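Local coordinates for chitin-binding domain 3 protein (Micromonospora aurantiaca ATCC 27029, PDB 5OPF), which probably uses a copper ion to break glycosidic bonds of polysaccharides such as cellulose or chitin by oxidation, at residues 46-51 with 103-108; 96-101 with 115-120; 58-63 with 182-187; 69-74 with 79-84. All coordinates share one frame; numbering follows the deposited sequence.

Overall arrangement
The four contacts sit in and around one small beta sandwich. Interaction 2 is buried and purely apolar, between the two sheets: strand 97-104 of one meets strand 110-118 of the other. Interaction 1 uses the far end of strand 97-104, near the copper site. It is less buried, and there an amide pair replaces the aliphatic packing. Interaction 3 is buried too, yet polar. Its strand 183-192 also joins interaction 1 through a backbone bond between Leu-51 and Tyr-186. Interaction 4 lies outside the sheets among loops, with a serine-carboxylate bond and bridging waters. Its Tyr-80 reaches Asn-47 of interaction 1. Interactions 2 and 4 lie on opposite sides of the chain's centre.

Interaction 1: residues 46-51 with 103-108; sequences WNWNGL and FDQASH. With CU (copper (II) ion), chain B.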
loop_
_atom_site.group_PDB
_atom_site.type_symbol
_atom_site.label_atom_id
_atom_site.label_comp_id
_atom_site.label_asym_id
_atom_site.label_seq_id
_atom_site.Cartn_x
_atom_site.Cartn_y
_atom_site.Cartn_z
ATOM N N TRP A 46 -3.219 8.623 -10.627
ATOM C CA TRP A 46 -2.384 8.645 -11.825
ATOM C C TRP A 46 -0.932 8.368 -11.468
ATOM O O TRP A 46 -0.221 7.693 -12.221
ATOM C CB TRP A 46 -2.494 9.975 -12.575
ATOM C CG TRP A 46 -3.876 10.330 -13.029
ATOM C CD1 TRP A 46 -4.499 11.527 -12.833
ATOM C CD2 TRP A 46 -4.803 9.505 -13.750
ATOM N NE1 TRP A 46 -5.755 11.505 -13.390
ATOM C CE2 TRP A 46 -5.969 10.274 -13.949
ATOM C CE3 TRP A 46 -4.771 8.192 -14.241
ATOM C CZ2 TRP A 46 -7.083 9.786 -14.624
ATOM C CZ3 TRP A 46 -5.887 7.705 -14.908
ATOM C CH2 TRP A 46 -7.031 8.501 -15.084
ATOM N N ASN A 47 -0.480 8.889 -10.324
ATOM C CA ASN A 47 0.868 8.664 -9.800
ATOM C C ASN A 47 0.872 7.591 -8.723
ATOM O O ASN A 47 1.544 7.711 -7.689
ATOM C CB ASN A 47 1.470 9.975 -9.299
ATOM C CG ASN A 47 1.537 11.011 -10.394
ATOM O OD1 ASN A 47 0.677 11.879 -10.505
ATOM N ND2 ASN A 47 2.527 10.876 -11.263
ATOM N N TRP A 48 0.136 6.506 -8.968
ATOM C CA TRP A 48 0.112 5.369 -8.054
ATOM C C TRP A 48 1.504 4.817 -7.780
ATOM O O TRP A 48 1.711 4.185 -6.734
ATOM C CB TRP A 48 -0.806 4.251 -8.598
ATOM C CG TRP A 48 -0.370 3.669 -9.930
ATOM C CD1 TRP A 48 -0.833 4.023 -11.171
ATOM C CD2 TRP A 48 0.638 2.672 -10.162
ATOM N NE1 TRP A 48 -0.193 3.302 -12.148
ATOM C CE2 TRP A 48 0.718 2.468 -11.555
ATOM C CE3 TRP A 48 1.473 1.924 -9.330
ATOM C CZ2 TRP A 48 1.597 1.547 -12.127
ATOM C CZ3 TRP A 48 2.347 1.011 -9.904
ATOM C CH2 TRP A 48 2.400 0.831 -11.281
ATOM N N ASN A 49 2.454 5.039 -8.679
ATOM C CA ASN A 49 3.801 4.490 -8.573
ATOM C C ASN A 49 4.741 5.344 -7.734
ATOM O O ASN A 49 5.916 4.971 -7.585
ATOM C CB ASN A 49 4.387 4.286 -9.988
ATOM C CG ASN A 49 4.725 5.593 -10.684
ATOM O OD1 ASN A 49 4.507 6.678 -10.154
ATOM N ND2 ASN A 49 5.284 5.486 -11.872
ATOM N N GLY A 50 4.267 6.451 -7.168
ATOM C CA GLY A 50 5.150 7.442 -6.576
ATOM C C GLY A 50 4.898 7.772 -5.117
ATOM O O GLY A 50 5.188 8.886 -4.676
ATOM N N LEU A 51 4.388 6.807 -4.350
ATOM C CA LEU A 51 4.018 7.054 -2.949
ATOM C C LEU A 51 5.236 6.830 -2.046
ATOM O O LEU A 51 5.348 5.845 -1.299
ATOM C CB LEU A 51 2.818 6.204 -2.551
ATOM C CG LEU A 51 1.895 6.838 -1.498
ATOM C CD1 LEU A 51 0.645 5.977 -1.356
ATOM C CD2 LEU A 51 2.582 7.043 -0.156
ATOM N N PHE A 103 5.560 -4.665 -7.581
ATOM C CA PHE A 103 5.955 -4.339 -8.950
ATOM C C PHE A 103 6.739 -3.033 -8.950
ATOM O O PHE A 103 6.254 -2.022 -8.424
ATOM C CB PHE A 103 4.704 -4.211 -9.828
ATOM C CG PHE A 103 4.963 -3.733 -11.234
ATOM C CD1 PHE A 103 5.877 -4.359 -12.061
ATOM C CD2 PHE A 103 4.278 -2.627 -11.724
ATOM C CE1 PHE A 103 6.092 -3.898 -13.363
ATOM C CE2 PHE A 103 4.491 -2.170 -13.015
ATOM C CZ PHE A 103 5.405 -2.799 -13.824
ATOM N N ASP A 104 7.943 -3.066 -9.531
ATOM C CA ASP A 104 8.840 -1.911 -9.634
ATOM C C ASP A 104 9.103 -1.648 -11.112
ATOM O O ASP A 104 9.736 -2.461 -11.791
ATOM C CB ASP A 104 10.148 -2.181 -8.886
ATOM C CG ASP A 104 11.182 -1.072 -9.034
ATOM O OD1 ASP A 104 10.845 0.016 -9.532
ATOM O OD2 ASP A 104 12.337 -1.324 -8.622
ATOM N N GLN A 105 8.610 -0.514 -11.613
ATOM C CA GLN A 105 8.859 -0.132 -13.000
ATOM C C GLN A 105 10.314 0.232 -13.272
ATOM O O GLN A 105 10.742 0.204 -14.432
ATOM C CB GLN A 105 8.008 1.081 -13.354
ATOM C CG GLN A 105 6.529 0.802 -13.312
ATOM C CD GLN A 105 5.719 2.079 -13.392
ATOM O OE1 GLN A 105 6.172 3.133 -12.949
ATOM N NE2 GLN A 105 4.536 2.005 -13.975
ATOM N N ALA A 106 11.064 0.612 -12.239
ATOM C CA ALA A 106 12.347 1.278 -12.395
ATOM C C ALA A 106 13.555 0.416 -12.061
ATOM O O ALA A 106 14.686 0.884 -12.246
ATOM C CB ALA A 106 12.382 2.535 -11.521
ATOM N N SER A 107 13.366 -0.808 -11.567
ATOM C CA SER A 107 14.474 -1.711 -11.249
ATOM C C SER A 107 15.455 -1.100 -10.244
ATOM O O SER A 107 16.675 -1.146 -10.424
ATOM C CB SER A 107 15.184 -2.177 -12.522
ATOM O OG SER A 107 14.270 -2.887 -13.354
ATOM N N HIS A 108 14.914 -0.527 -9.165
ATOM C CA HIS A 108 15.740 0.084 -8.127
ATOM C C HIS A 108 16.385 -0.920 -7.180
ATOM O O HIS A 108 17.347 -0.557 -6.488
ATOM C CB HIS A 108 14.893 0.983 -7.224
ATOM C CG HIS A 108 14.254 2.169 -7.893
ATOM N ND1 HIS A 108 14.922 3.008 -8.755
ATOM C CD2 HIS A 108 13.022 2.711 -7.724
ATOM C CE1 HIS A 108 14.118 3.998 -9.109
ATOM N NE2 HIS A 108 12.960 3.843 -8.498
HETATM CU CU CU B . 11.408 5.071 -8.698
#
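This is a small polar and aromatic contact beside the copper site. Trp-48 and Asn-49, in the loop after helix 43-46, meet Phe-103 and Gln-105 at the end of strand 97-104. Asn-49 ND2 donates to Gln-105 OE1 at 2.7 Å. The bond is nearly straight, 165° at the hydrogen. The acceptor lies close to the Asn-49 amide plane, and the two amide planes stand at 90°. On the other branch of the same amide, Gln-105 NE2 comes obliquely to Trp-48 CZ2, 3.5 Å away. Trp-48 CH2 meets Phe-103 CD2 at 4.0 Å, rim against rim. Asn-49 CB lies over one face of the indole, toward its rim. Further along, the Asp-104 carboxylate takes the backbone N of both Ala-106, in an Asx turn, and His-108. This shapes the turn that presents His-108, whose NE2 binds copper at 2.0 Å. With His-1, whose amino-terminal N also binds the metal, it forms the histidine brace of lytic polysaccharide monooxygenases. The one hydrogen bond between the amides is likely to set which way the Gln-105 end group is turned, with its oxygen to Asn-49 and its nitrogen to the indole.

Interaction 2: residues 96-101 with 115-120; sequences NNFRVK and VYVTKQ
Phe-98 and Val-100 pack on Val-117 and Val-115 in the core of a beta sandwich, the immunoglobulin-like fold of lytic polysaccharide monooxygenases. The two strands belong to different sheets. Their backbones stay well apart, with the CA atoms of Val-100 and Val-115 8.0 Å from each other, and the touching is done by side chains.

The methyl ends of Val-100 and Val-115 meet head-on. Val-100 CG2 touches both methyls of its partner, 3.8 Å from Val-115 CG1 and 4.0 Å from Val-115 CG2. Phe-98 and Val-117 instead run alongside one another, pointing opposite ways. Val-117 CG2 lies near the ring plane at the outer edge, 3.7 Å from Phe-98 CZ. The ring owes this position to its first torsion: CG sits between the backbone N and the carbonyl carbon (chi1 69°).

The next shell closes the core. Val-172 of strand 169-178 touches both Phe-98 and Val-115, and Thr-174 touches Val-100. Val-117 also rests on Val-137 and Phe-193. Farther out, backbone bonds from Phe-98 to Ala-161 and from Val-100 to Ile-159 set strand 97-104 against strand 154-162.

All four touching residues are buried, and the contact between them is wholly apolar. The ring of Phe-98 has a polar neighbour at another part of its edge: Asn-96 O lies in the ring plane, 3.6 Å from Phe-98 CD1.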
loop_
_atom_site.group_PDB
_atom_site.type_symbol
_atom_site.label_atom_id
_atom_site.label_comp_id
_atom_site.label_asym_id
_atom_site.label_seq_id
_atom_site.Cartn_x
_atom_site.Cartn_y
_atom_site.Cartn_z
ATOM N N ASN A 96 -4.571 -16.783 5.286
ATOM C CA ASN A 96 -3.666 -16.352 6.351
ATOM C C ASN A 96 -2.209 -16.406 5.923
ATOM O O ASN A 96 -1.420 -15.530 6.290
ATOM C CB ASN A 96 -3.897 -17.174 7.607
ATOM C CG ASN A 96 -5.273 -16.949 8.170
ATOM O OD1 ASN A 96 -6.206 -17.700 7.859
ATOM N ND2 ASN A 96 -5.436 -15.893 8.952
ATOM N N ASN A 97 -1.834 -17.434 5.169
ATOM C CA ASN A 97 -0.549 -17.474 4.483
ATOM C C ASN A 97 -0.797 -16.952 3.080
ATOM O O ASN A 97 -1.514 -17.590 2.295
ATOM C CB ASN A 97 -0.024 -18.902 4.421
ATOM C CG ASN A 97 0.462 -19.385 5.739
ATOM O OD1 ASN A 97 1.611 -19.154 6.102
ATOM N ND2 ASN A 97 -0.403 -20.067 6.476
ATOM N N PHE A 98 -0.230 -15.793 2.767
ATOM C CA PHE A 98 -0.484 -15.145 1.496
ATOM C C PHE A 98 0.823 -14.581 0.976
ATOM O O PHE A 98 1.871 -14.678 1.622
ATOM C CB PHE A 98 -1.600 -14.095 1.598
ATOM C CG PHE A 98 -1.238 -12.879 2.408
ATOM C CD1 PHE A 98 -1.200 -12.930 3.789
ATOM C CD2 PHE A 98 -0.956 -11.680 1.780
ATOM C CE1 PHE A 98 -0.885 -11.815 4.534
ATOM C CE2 PHE A 98 -0.640 -10.561 2.514
ATOM C CZ PHE A 98 -0.602 -10.622 3.894
ATOM N N ARG A 99 0.755 -14.035 -0.231
ATOM C CA ARG A 99 1.912 -13.501 -0.930
ATOM C C ARG A 99 1.622 -12.080 -1.377
ATOM O O ARG A 99 0.559 -11.812 -1.949
ATOM C CB ARG A 99 2.226 -14.379 -2.148
ATOM C CG ARG A 99 2.604 -15.789 -1.725
ATOM C CD ARG A 99 2.349 -16.835 -2.790
ATOM N NE ARG A 99 3.190 -16.687 -3.973
ATOM C CZ ARG A 99 4.507 -16.861 -4.002
ATOM N NH1 ARG A 99 5.177 -17.152 -2.889
ATOM N NH2 ARG A 99 5.159 -16.739 -5.147
ATOM N N VAL A 100 2.573 -11.180 -1.139
ATOM C CA VAL A 100 2.486 -9.796 -1.580
ATOM C C VAL A 100 3.320 -9.656 -2.843
ATOM O O VAL A 100 4.537 -9.878 -2.814
ATOM C CB VAL A 100 2.996 -8.848 -0.483
ATOM C CG1 VAL A 100 3.111 -7.418 -1.002
ATOM C CG2 VAL A 100 2.092 -8.920 0.760
ATOM N N LYS A 101 2.681 -9.294 -3.956
ATOM C CA LYS A 101 3.384 -9.061 -5.214
ATOM C C LYS A 101 3.719 -7.583 -5.324
ATOM O O LYS A 101 2.815 -6.734 -5.391
ATOM C CB LYS A 101 2.549 -9.487 -6.417
ATOM C CG LYS A 101 3.321 -9.380 -7.726
ATOM C CD LYS A 101 2.463 -9.769 -8.925
ATOM C CE LYS A 101 3.134 -9.425 -10.251
ATOM N NZ LYS A 101 2.286 -9.859 -11.414
ATOM N N VAL A 115 6.425 -6.419 5.362
ATOM C CA VAL A 115 4.977 -6.595 5.259
ATOM C C VAL A 115 4.398 -6.730 6.662
ATOM O O VAL A 115 4.759 -7.652 7.410
ATOM C CB VAL A 115 4.610 -7.812 4.394
ATOM C CG1 VAL A 115 3.088 -8.024 4.357
ATOM C CG2 VAL A 115 5.169 -7.672 2.988
ATOM N N TYR A 116 3.494 -5.817 6.999
ATOM C CA TYR A 116 2.760 -5.813 8.254
ATOM C C TYR A 116 1.285 -6.093 7.965
ATOM O O TYR A 116 0.765 -5.733 6.903
ATOM C CB TYR A 116 2.841 -4.427 8.927
ATOM C CG TYR A 116 4.235 -3.999 9.312
ATOM C CD1 TYR A 116 5.073 -3.365 8.407
ATOM C CD2 TYR A 116 4.718 -4.236 10.584
ATOM C CE1 TYR A 116 6.348 -2.996 8.759
ATOM C CE2 TYR A 116 6.003 -3.865 10.943
ATOM C CZ TYR A 116 6.812 -3.251 10.018
ATOM O OH TYR A 116 8.103 -2.877 10.355
ATOM N N VAL A 117 0.587 -6.701 8.928
ATOM C CA VAL A 117 -0.859 -6.871 8.851
ATOM C C VAL A 117 -1.467 -6.451 10.180
ATOM O O VAL A 117 -0.922 -6.734 11.254
ATOM C CB VAL A 117 -1.261 -8.317 8.483
ATOM C CG1 VAL A 117 -2.772 -8.532 8.572
ATOM C CG2 VAL A 117 -0.771 -8.662 7.083
ATOM N N THR A 118 -2.636 -5.822 10.104
ATOM C CA THR A 118 -3.363 -5.424 11.294
ATOM C C THR A 118 -3.730 -6.631 12.152
ATOM O O THR A 118 -3.921 -7.754 11.667
ATOM C CB THR A 118 -4.605 -4.599 10.921
ATOM O OG1 THR A 118 -5.342 -5.244 9.880
ATOM C CG2 THR A 118 -4.186 -3.229 10.439
ATOM N N LYS A 119 -3.799 -6.373 13.448
ATOM C CA LYS A 119 -4.146 -7.374 14.438
ATOM C C LYS A 119 -5.658 -7.564 14.512
ATOM O O LYS A 119 -6.438 -6.623 14.333
ATOM C CB LYS A 119 -3.620 -6.922 15.802
ATOM C CG LYS A 119 -2.108 -6.786 15.855
ATOM C CD LYS A 119 -1.632 -5.863 16.980
ATOM C CE LYS A 119 -0.130 -5.647 16.910
ATOM N NZ LYS A 119 0.366 -4.810 18.043
ATOM N N GLN A 120 -6.078 -8.799 14.790
ATOM C CA GLN A 120 -7.497 -9.054 14.991
ATOM C C GLN A 120 -8.031 -8.133 16.077
ATOM O O GLN A 120 -7.424 -7.981 17.143
ATOM C CB GLN A 120 -7.743 -10.520 15.346
ATOM C CG GLN A 120 -9.207 -10.937 15.223
ATOM C CD GLN A 120 -9.702 -10.999 13.787
ATOM O OE1 GLN A 120 -8.912 -11.026 12.845
ATOM N NE2 GLN A 120 -11.022 -11.017 13.617
#

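Interaction 3: residues 58-63 with 182-187; sequences GNHQGA and DQSYYL
The imidazole of His-60 presents its edge to Tyr-186 and Ser-184, while Gly-58 C lies over one of its faces, toward the rim. The phenol of Tyr-186 likewise meets His-60 ND1 at its edge. The two rings are therefore rim to rim, with planes at 65° and centroids 5.6 Å apart. The contact fastens the short helix 60-63 to strand 183-192 of the beta sandwich.

Tyr-186 OH is gripped twice. It is hydrogen-bonded to His-60 ND1 at 2.7 Å, in the plane of the imidazole, and to Ser-184 OG, two residues back on its own strand, also at 2.7 Å. His-60 CE1 packs on Ser-184 CB at 3.8 Å. At the far side of the imidazole, NE2 is bonded to Tyr-112 OH, so both ring nitrogens are tied to tyrosine hydroxyls and the ring is held against turning. With a leucine at His-60, the hydroxyls of Tyr-186 and Tyr-112 would probably each lose a buried partner, and the helix would be less firmly tied to the strand.

The helix start is capped by Asn-59, whose OD1 accepts from Gly-62 N; the donor lies above the plane of the Asn-59 amide. Tyr-185 points the other way from the strand, toward the copper site to which it belongs, and its OH donates to Gln-183 OE1 at 2.6 Å. At the open end of the contact a water accepts from Gly-58 N and donates to Asp-182 OD1, with both distances 2.8 Å.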
loop_
_atom_site.group_PDB
_atom_site.type_symbol
_atom_site.label_atom_id
_atom_site.label_comp_id
_atom_site.label_asym_id
_atom_site.label_seq_id
_atom_site.Cartn_x
_atom_site.Cartn_y
_atom_site.Cartn_z
ATOM N N GLY A 58 15.708 5.295 7.623
ATOM C CA GLY A 58 15.255 4.114 8.319
ATOM C C GLY A 58 14.261 4.363 9.430
ATOM O O GLY A 58 13.682 3.399 9.953
ATOM N N ASN A 59 14.025 5.614 9.815
ATOM C CA ASN A 59 13.127 5.911 10.930
ATOM C C ASN A 59 11.696 6.121 10.426
ATOM O O ASN A 59 11.118 7.211 10.489
ATOM C CB ASN A 59 13.626 7.122 11.701
ATOM C CG ASN A 59 12.777 7.406 12.911
ATOM O OD1 ASN A 59 11.991 6.548 13.342
ATOM N ND2 ASN A 59 12.911 8.609 13.464
ATOM N N HIS A 60 11.103 5.025 9.946
ATOM C CA HIS A 60 9.779 5.116 9.337
ATOM C C HIS A 60 8.737 5.571 10.348
ATOM O O HIS A 60 7.912 6.444 10.050
ATOM C CB HIS A 60 9.389 3.776 8.705
ATOM C CG HIS A 60 10.410 3.270 7.745
ATOM N ND1 HIS A 60 10.629 3.866 6.524
ATOM C CD2 HIS A 60 11.336 2.287 7.864
ATOM C CE1 HIS A 60 11.626 3.249 5.918
ATOM N NE2 HIS A 60 12.080 2.293 6.711
ATOM N N GLN A 61 8.753 5.003 11.549
ATOM C CA GLN A 61 7.740 5.385 12.525
ATOM C C GLN A 61 7.918 6.825 12.977
ATOM O O GLN A 61 6.931 7.501 13.291
ATOM C CB GLN A 61 7.751 4.425 13.706
ATOM C CG GLN A 61 6.621 4.676 14.668
ATOM C CD GLN A 61 6.558 3.661 15.779
ATOM O OE1 GLN A 61 7.476 2.864 15.967
ATOM N NE2 GLN A 61 5.475 3.698 16.547
ATOM N N GLY A 62 9.154 7.320 13.002
ATOM C CA GLY A 62 9.360 8.711 13.363
ATOM C C GLY A 62 8.817 9.664 12.316
ATOM O O GLY A 62 8.327 10.753 12.647
ATOM N N ALA A 63 8.884 9.274 11.051
ATOM C CA ALA A 63 8.458 10.134 9.956
ATOM C C ALA A 63 6.964 10.068 9.672
ATOM O O ALA A 63 6.447 10.941 8.962
ATOM C CB ALA A 63 9.214 9.757 8.682
ATOM N N ASP A 182 18.079 6.956 -0.666
ATOM C CA ASP A 182 17.253 6.824 0.544
ATOM C C ASP A 182 15.846 7.287 0.194
ATOM O O ASP A 182 15.495 8.459 0.341
ATOM C CB ASP A 182 17.811 7.597 1.732
ATOM C CG ASP A 182 16.952 7.442 2.982
ATOM O OD1 ASP A 182 16.010 6.616 2.973
ATOM O OD2 ASP A 182 17.233 8.141 3.982
ATOM N N GLN A 183 15.056 6.351 -0.321
ATOM C CA GLN A 183 13.709 6.590 -0.811
ATOM C C GLN A 183 12.871 5.405 -0.367
ATOM O O GLN A 183 13.253 4.255 -0.613
ATOM C CB GLN A 183 13.724 6.683 -2.337
ATOM C CG GLN A 183 12.396 7.047 -2.968
ATOM C CD GLN A 183 12.443 6.941 -4.482
ATOM O OE1 GLN A 183 12.497 5.849 -5.028
ATOM N NE2 GLN A 183 12.450 8.076 -5.164
ATOM N N SER A 184 11.770 5.690 0.315
ATOM C CA SER A 184 10.948 4.662 0.932
ATOM C C SER A 184 9.487 4.851 0.551
ATOM O O SER A 184 8.982 5.976 0.505
ATOM C CB SER A 184 11.140 4.710 2.454
ATOM O OG SER A 184 11.076 6.035 2.956
ATOM N N TYR A 185 8.807 3.730 0.303
ATOM C CA TYR A 185 7.433 3.713 -0.173
ATOM C C TYR A 185 6.536 3.030 0.853
ATOM O O TYR A 185 6.942 2.059 1.501
ATOM C CB TYR A 185 7.322 2.940 -1.494
ATOM C CG TYR A 185 8.089 3.513 -2.665
ATOM C CD1 TYR A 185 9.481 3.512 -2.690
ATOM C CD2 TYR A 185 7.425 4.012 -3.789
ATOM C CE1 TYR A 185 10.183 4.000 -3.788
ATOM C CE2 TYR A 185 8.117 4.506 -4.882
ATOM C CZ TYR A 185 9.495 4.509 -4.877
ATOM O OH TYR A 185 10.178 5.000 -5.974
ATOM N N TYR A 186 5.291 3.509 0.954
ATOM C CA TYR A 186 4.384 3.149 2.043
ATOM C C TYR A 186 3.033 2.767 1.450
ATOM O O TYR A 186 2.286 3.639 0.993
ATOM C CB TYR A 186 4.243 4.329 3.010
ATOM C CG TYR A 186 5.586 4.717 3.578
ATOM C CD1 TYR A 186 6.115 4.043 4.668
ATOM C CD2 TYR A 186 6.340 5.731 3.006
ATOM C CE1 TYR A 186 7.380 4.358 5.165
ATOM C CE2 TYR A 186 7.592 6.062 3.494
ATOM C CZ TYR A 186 8.115 5.375 4.573
ATOM O OH TYR A 186 9.363 5.730 5.047
ATOM N N LEU A 187 2.726 1.467 1.423
ATOM C CA LEU A 187 1.567 0.959 0.688
ATOM C C LEU A 187 0.577 0.260 1.613
ATOM O O LEU A 187 0.864 -0.826 2.134
ATOM C CB LEU A 187 2.002 -0.027 -0.393
ATOM C CG LEU A 187 2.934 0.446 -1.507
ATOM C CD1 LEU A 187 2.523 1.805 -2.047
ATOM C CD2 LEU A 187 4.395 0.440 -1.028
HETATM O O HOH W 1 14.649 5.346 5.018
#

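Interaction 4: residues 69-74 with 79-84; sequences LCSGGR and RYNALD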
loop_
_atom_site.group_PDB
_atom_site.type_symbol
_atom_site.label_atom_id
_atom_site.label_comp_id
_atom_site.label_asym_id
_atom_site.label_seq_id
_atom_site.Cartn_x
_atom_site.Cartn_y
_atom_site.Cartn_z
ATOM N N LEU A 69 -0.451 6.702 7.963
ATOM C CA LEU A 69 0.350 5.628 7.371
ATOM C C LEU A 69 0.086 5.490 5.874
ATOM O O LEU A 69 1.022 5.342 5.080
ATOM C CB LEU A 69 0.112 4.297 8.093
ATOM C CG LEU A 69 0.931 4.108 9.377
ATOM C CD1 LEU A 69 0.518 5.067 10.481
ATOM C CD2 LEU A 69 0.855 2.682 9.857
ATOM N N CYS A 70 -1.185 5.531 5.468
ATOM C CA CYS A 70 -1.522 5.222 4.081
ATOM C C CYS A 70 -1.163 6.336 3.100
ATOM O O CYS A 70 -1.111 6.081 1.887
ATOM C CB CYS A 70 -2.993 4.831 3.966
ATOM S SG CYS A 70 -3.441 3.386 4.967
ATOM N N SER A 71 -0.927 7.554 3.591
ATOM C CA SER A 71 -0.438 8.654 2.771
ATOM C C SER A 71 1.066 8.849 2.893
ATOM O O SER A 71 1.592 9.841 2.376
ATOM C CB SER A 71 -1.124 9.951 3.163
ATOM O OG SER A 71 -0.686 10.367 4.435
ATOM N N GLY A 72 1.772 7.953 3.573
ATOM C CA GLY A 72 3.208 8.120 3.757
ATOM C C GLY A 72 3.558 9.346 4.576
ATOM O O GLY A 72 4.562 10.010 4.288
ATOM N N GLY A 73 2.761 9.662 5.593
ATOM C CA GLY A 73 3.004 10.867 6.366
ATOM C C GLY A 73 2.679 12.122 5.587
ATOM O O GLY A 73 3.384 13.132 5.713
ATOM N N ARG A 74 1.603 12.090 4.797
ATOM C CA ARG A 74 1.197 13.227 3.975
ATOM C C ARG A 74 2.340 13.683 3.074
ATOM O O ARG A 74 2.565 14.874 2.863
ATOM C CB ARG A 74 0.623 14.369 4.819
ATOM C CG ARG A 74 -0.554 13.898 5.663
ATOM C CD ARG A 74 -1.291 15.033 6.357
ATOM N NE ARG A 74 -2.258 14.477 7.288
ATOM C CZ ARG A 74 -2.403 14.831 8.559
ATOM N NH1 ARG A 74 -1.701 15.830 9.074
ATOM N NH2 ARG A 74 -3.256 14.167 9.322
ATOM N N ARG A 79 -0.369 14.901 -1.613
ATOM C CA ARG A 79 -0.964 14.275 -2.789
ATOM C C ARG A 79 -1.835 13.075 -2.435
ATOM O O ARG A 79 -2.877 12.854 -3.069
ATOM C CB ARG A 79 0.146 13.864 -3.760
ATOM C CG ARG A 79 -0.321 13.007 -4.927
ATOM C CD ARG A 79 0.757 12.839 -5.970
ATOM N NE ARG A 79 0.871 14.066 -6.753
ATOM C CZ ARG A 79 1.713 14.259 -7.763
ATOM N NH1 ARG A 79 2.568 13.310 -8.119
ATOM N NH2 ARG A 79 1.696 15.413 -8.420
ATOM N N TYR A 80 -1.401 12.269 -1.464
ATOM C CA TYR A 80 -2.044 11.001 -1.128
ATOM C C TYR A 80 -2.884 11.064 0.153
ATOM O O TYR A 80 -3.284 10.009 0.670
ATOM C CB TYR A 80 -0.982 9.887 -1.025
ATOM C CG TYR A 80 -0.137 9.734 -2.277
ATOM C CD1 TYR A 80 -0.552 8.935 -3.336
ATOM C CD2 TYR A 80 1.077 10.387 -2.396
ATOM C CE1 TYR A 80 0.213 8.802 -4.485
ATOM C CE2 TYR A 80 1.858 10.259 -3.534
ATOM C CZ TYR A 80 1.416 9.468 -4.582
ATOM O OH TYR A 80 2.199 9.348 -5.713
ATOM N N ASN A 81 -3.204 12.266 0.646
ATOM C CA ASN A 81 -3.888 12.401 1.931
ATOM C C ASN A 81 -5.219 11.662 1.973
ATOM O O ASN A 81 -5.621 11.172 3.035
ATOM C CB ASN A 81 -4.124 13.876 2.248
ATOM C CG ASN A 81 -2.861 14.602 2.664
ATOM O OD1 ASN A 81 -1.775 14.037 2.673
ATOM N ND2 ASN A 81 -3.008 15.874 3.007
ATOM N N ALA A 82 -5.950 11.621 0.855
ATOM C CA ALA A 82 -7.256 10.966 0.856
ATOM C C ALA A 82 -7.167 9.460 1.083
ATOM O O ALA A 82 -8.190 8.830 1.392
ATOM C CB ALA A 82 -8.004 11.257 -0.439
ATOM N N LEU A 83 -5.977 8.868 0.969
ATOM C CA LEU A 83 -5.832 7.456 1.296
ATOM C C LEU A 83 -5.885 7.204 2.796
ATOM O O LEU A 83 -5.972 6.036 3.201
ATOM C CB LEU A 83 -4.537 6.893 0.694
ATOM C CG LEU A 83 -4.339 7.121 -0.808
ATOM C CD1 LEU A 83 -3.088 6.371 -1.226
ATOM C CD2 LEU A 83 -5.560 6.691 -1.618
ATOM N N ASP A 84 -5.822 8.252 3.626
ATOM C CA ASP A 84 -5.922 8.094 5.072
ATOM C C ASP A 84 -7.369 8.064 5.565
ATOM O O ASP A 84 -7.606 7.834 6.760
ATOM C CB ASP A 84 -5.181 9.235 5.794
ATOM C CG ASP A 84 -3.667 9.160 5.647
ATOM O OD1 ASP A 84 -3.115 8.033 5.620
ATOM O OD2 ASP A 84 -3.041 10.256 5.614
HETATM O O HOH W 2 -3.285 6.058 7.561
HETATM O O HOH W 3 -4.123 12.650 6.044
#
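Ser-71 and Asp-84 form the tight part of this contact. Ser-71 OG donates to Asp-84 OD2 at 2.6 Å, on the syn side of the carboxylate and 24° out of its plane. Ser-71 N gives a weak bond to Asp-84 OD1 at 3.0 Å, and a water links Cys-70 N to the same oxygen. The serine hydroxyl also accepts from Arg-74 N at 2.9 Å, closing an ST motif. Its place between the backbone N and the carbonyl carbon (chi1 70°) lets it serve both partners. Packing nearby is close: Ser-71 CB lies 3.3 Å from Tyr-80 O, and Cys-70 CB is 3.3 Å from Leu-83 O. Leu-83 in turn lays CB and CD1 against Cys-70 O.

The two segments flank helix 75-78. On one side a type I turn runs from Leu-69 to Gly-72, and on the other lies the 3-10 segment 81-84. The disulfide from Cys-70 to Cys-188 ties this loop region to strand 183-192 of the beta sandwich. Tyr-80 turns its ring away from the turn, and its OH bonds Asn-47 O.

Toward solvent the contact loosens. Arg-74 is exposed, and its extended chain crosses Asn-81 at about a right angle, with Arg-74 CG 3.2 Å from Asn-81 OD1. Arg-74 NE reaches Asp-84 OD2 through a second water. With an alanine at Asp-84, the Ser-71 hydroxyl would probably lose its carboxylate acceptor, Ser-71 N its weak bond, and both waters a partner. Arg-74 NE and Asp-84 OD2 are 4.6 Å apart, too far for a direct salt bridge.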